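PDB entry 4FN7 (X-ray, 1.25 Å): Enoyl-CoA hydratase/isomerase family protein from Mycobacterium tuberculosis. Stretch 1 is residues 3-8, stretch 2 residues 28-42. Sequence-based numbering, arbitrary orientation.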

# COMPACT_ATOMS: atom_id res chain seq x y z
N ASP A 3 9.09 -36.12 13.74
CA ASP A 3 8.28 -35.16 14.49
C ASP A 3 8.64 -33.77 14.01
O ASP A 3 9.47 -33.09 14.62
CB ASP A 3 8.54 -35.30 15.99
CG ASP A 3 8.07 -36.63 16.53
OD1 ASP A 3 6.85 -36.80 16.72
OD2 ASP A 3 8.92 -37.51 16.75
N PRO A 4 8.03 -33.35 12.90
CA PRO A 4 8.45 -32.13 12.21
C PRO A 4 8.09 -30.83 12.91
O PRO A 4 8.59 -29.79 12.51
CB PRO A 4 7.74 -32.24 10.86
CG PRO A 4 6.53 -33.07 11.14
CD PRO A 4 6.98 -34.07 12.17
N VAL A 5 7.23 -30.88 13.93
CA VAL A 5 6.88 -29.68 14.68
C VAL A 5 7.00 -29.92 16.18
O VAL A 5 6.52 -30.93 16.69
CB VAL A 5 5.45 -29.21 14.37
CG1 VAL A 5 5.08 -28.02 15.25
CG2 VAL A 5 5.32 -28.85 12.91
N SER A 6 7.63 -29.00 16.88
CA SER A 6 7.65 -29.07 18.34
C SER A 6 6.77 -27.97 18.92
O SER A 6 6.64 -26.89 18.34
CB SER A 6 9.07 -28.94 18.88
OG SER A 6 9.59 -27.65 18.63
N TYR A 7 6.15 -28.27 20.05
CA TYR A 7 5.31 -27.33 20.78
C TYR A 7 5.82 -27.20 22.20
O TYR A 7 5.97 -28.20 22.90
CB TYR A 7 3.86 -27.82 20.80
CG TYR A 7 2.98 -26.98 21.69
CD1 TYR A 7 2.40 -25.81 21.21
CD2 TYR A 7 2.73 -27.34 23.01
CE1 TYR A 7 1.61 -25.03 22.01
CE2 TYR A 7 1.93 -26.55 23.82
CZ TYR A 7 1.37 -25.40 23.31
OH TYR A 7 0.57 -24.60 24.09
N THR A 8 6.07 -25.96 22.62
CA THR A 8 6.58 -25.69 23.96
C THR A 8 5.88 -24.47 24.52
O THR A 8 5.93 -23.39 23.94
CB THR A 8 8.09 -25.41 23.92
OG1 THR A 8 8.75 -26.44 23.16
CG2 THR A 8 8.66 -25.38 25.33
N PRO A 28 1.38 -32.59 3.63
CA PRO A 28 0.31 -33.05 4.52
C PRO A 28 0.78 -33.32 5.95
O PRO A 28 0.09 -32.92 6.89
CB PRO A 28 -0.17 -34.34 3.87
CG PRO A 28 0.20 -34.20 2.44
CD PRO A 28 1.45 -33.38 2.39
N ALA A 29 1.92 -33.98 6.11
CA ALA A 29 2.42 -34.30 7.44
C ALA A 29 2.75 -33.04 8.25
O ALA A 29 2.39 -32.93 9.43
CB ALA A 29 3.63 -35.21 7.35
N MET A 30 3.43 -32.09 7.61
CA MET A 30 3.79 -30.85 8.28
C MET A 30 2.55 -30.04 8.63
O MET A 30 2.45 -29.46 9.71
CB MET A 30 4.75 -30.03 7.42
CG MET A 30 5.11 -28.67 8.02
SD MET A 30 6.13 -28.79 9.51
CE MET A 30 7.76 -28.91 8.77
N GLN A 31 1.58 -30.00 7.71
CA GLN A 31 0.35 -29.26 7.98
C GLN A 31 -0.41 -29.88 9.15
O GLN A 31 -0.94 -29.17 10.01
CB GLN A 31 -0.54 -29.22 6.73
CG GLN A 31 0.04 -28.39 5.60
CD GLN A 31 -0.89 -28.37 4.40
OE1 GLN A 31 -2.08 -28.64 4.53
NE2 GLN A 31 -0.34 -28.06 3.23
N GLN A 32 -0.48 -31.21 9.18
CA GLN A 32 -1.14 -31.88 10.28
C GLN A 32 -0.45 -31.55 11.61
O GLN A 32 -1.11 -31.27 12.61
CB GLN A 32 -1.13 -33.39 10.04
CG GLN A 32 -1.85 -34.18 11.11
CD GLN A 32 -1.82 -35.67 10.85
OE1 GLN A 32 -1.13 -36.13 9.93
NE2 GLN A 32 -2.56 -36.43 11.64
N ALA A 33 0.88 -31.58 11.61
CA ALA A 33 1.65 -31.32 12.82
C ALA A 33 1.49 -29.87 13.27
O ALA A 33 1.38 -29.60 14.47
CB ALA A 33 3.12 -31.66 12.61
N LEU A 34 1.49 -28.94 12.32
CA LEU A 34 1.27 -27.54 12.65
C LEU A 34 -0.11 -27.32 13.23
O LEU A 34 -0.27 -26.61 14.24
CB LEU A 34 1.46 -26.66 11.42
CG LEU A 34 2.91 -26.35 11.04
CD1 LEU A 34 2.96 -25.66 9.69
CD2 LEU A 34 3.58 -25.49 12.11
N ASN A 35 -1.13 -27.90 12.60
CA ASN A 35 -2.49 -27.79 13.12
C ASN A 35 -2.61 -28.38 14.53
O ASN A 35 -3.30 -27.82 15.38
CB ASN A 35 -3.50 -28.43 12.17
CG ASN A 35 -3.95 -27.47 11.09
OD1 ASN A 35 -4.38 -26.36 11.37
ND2 ASN A 35 -3.85 -27.91 9.84
N ALA A 36 -1.95 -29.50 14.77
CA ALA A 36 -1.96 -30.13 16.09
C ALA A 36 -1.30 -29.22 17.13
O ALA A 36 -1.75 -29.13 18.27
CB ALA A 36 -1.27 -31.49 16.04
N ALA A 37 -0.22 -28.55 16.73
CA ALA A 37 0.49 -27.66 17.64
C ALA A 37 -0.37 -26.45 17.98
O ALA A 37 -0.39 -25.99 19.13
CB ALA A 37 1.81 -27.23 17.04
N ILE A 38 -1.06 -25.90 16.98
CA ILE A 38 -1.93 -24.76 17.25
C ILE A 38 -3.12 -25.22 18.12
O ILE A 38 -3.58 -24.47 18.98
CB ILE A 38 -2.41 -24.05 15.95
CG1 ILE A 38 -1.20 -23.61 15.11
CG2 ILE A 38 -3.30 -22.85 16.29
CD1 ILE A 38 -1.53 -23.26 13.67
N ASP A 39 -3.61 -26.44 17.90
CA ASP A 39 -4.62 -27.01 18.80
C ASP A 39 -4.13 -27.00 20.25
O ASP A 39 -4.89 -26.67 21.16
CB ASP A 39 -4.98 -28.46 18.43
CG ASP A 39 -5.69 -28.60 17.09
OD1 ASP A 39 -6.16 -27.59 16.51
OD2 ASP A 39 -5.79 -29.76 16.64
N ASN A 40 -2.87 -27.39 20.47
CA ASN A 40 -2.29 -27.33 21.81
C ASN A 40 -2.33 -25.92 22.37
O ASN A 40 -2.66 -25.71 23.54
CB ASN A 40 -0.84 -27.83 21.83
CG ASN A 40 -0.72 -29.31 21.57
OD1 ASN A 40 -1.67 -30.07 21.71
ND2 ASN A 40 0.48 -29.73 21.17
N ALA A 41 -1.95 -24.95 21.54
CA ALA A 41 -1.96 -23.56 21.94
C ALA A 41 -3.36 -23.11 22.30
O ALA A 41 -3.56 -22.35 23.25
CB ALA A 41 -1.39 -22.68 20.83
N ASP A 42 -4.35 -23.59 21.55
CA ASP A 42 -5.75 -23.32 21.87
C ASP A 42 -6.12 -23.87 23.24
O ASP A 42 -6.72 -23.18 24.07
CB ASP A 42 -6.69 -23.93 20.82
CG ASP A 42 -6.66 -23.20 19.48
OD1 ASP A 42 -6.09 -22.09 19.38
OD2 ASP A 42 -7.25 -23.74 18.52

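Packing of strand 5-8 of stretch 1 against the helix of stretch 2 (residues 28-42). The two segments run almost parallel, their N-to-C directions 7° apart and their axes 8.2 Å apart at closest approach, so residues farther along the strand meet residues farther along the helix. No hydrogen bond crosses between the stretches; the contact rests on apolar packing and one CH-pi interaction and buries 432 Å², both sides summed. Within the stretch, the helix amides from Gln 32 to Asp 42 bond to carbonyls four residues earlier, for example Ala 37 N to Ala 33 O (3.0 Å) and Ala 41 N to Ala 37 O (3.1 Å).

Asp 3 points away from the helix and makes no contact with it, leaving its charged carboxylate exposed. Pro 4, just before the strand, has its CA-to-CB bond directed toward the helix. Its CB lies 3.9 Å from Met 30 CE and its CG 4.0 Å from Ala 33 CB, a compact apolar ring resting on the first part of the interface.

Val 5 comes next and also points toward the helix. With chi1 in the t well, its two methyl groups spread along the helix: CG2 reaches Met 30 SD at 3.5 Å, Ala 33 CB at 3.6 Å and Leu 34 CD2 at 3.9 Å, while CG1 lies 3.8 Å from Ala 37 CB. A branched side chain thus touches residues on successive turns. Met 30 and Leu 34 leave their CA atoms sideways, but the ends of both side chains come nearer the strand; the flexible thioether of Met 30, with chi2 and chi3 both p, can serve Pro 4 and Val 5 together. The CA-to-CB bonds of Ala 33 and Ala 37 point toward the strand, and their single methyl groups accommodate a close backbone approach, with CA to CA distances of 5.8 Å both from Val 5 to Ala 33 and from Tyr 7 to Ala 37.

Ser 6 points away, as the alternation of a strand requires, and its small polar side chain takes no part in the contact.

Tyr 7 returns to the helix and has 97 Å² covered by it, the largest share of any residue here. Its chi1 is t and chi2 85°, which lays the ring along the last turns of stretch 2. Asn 40 CB sits over one face, 3.5 Å from the centroid of the Tyr 7 ring and 7° off its normal, a well-centred CH-pi contact in which the aliphatic part of a polar side chain covers the aromatic surface. Farther round, Tyr 7 CE1 packs 4.0 Å from Ala 41 CB, and Tyr 7 CD1 approaches Ala 37 O at 3.5 Å, obliquely to the ring. Tyr 7 OH passes 3.5 Å from Ala 41 CA; the hydroxyl finds its hydrogen bond elsewhere in the structure. Thr 8 lies beyond reach of the helix, so the contact from stretch 1 ends with the tyrosine.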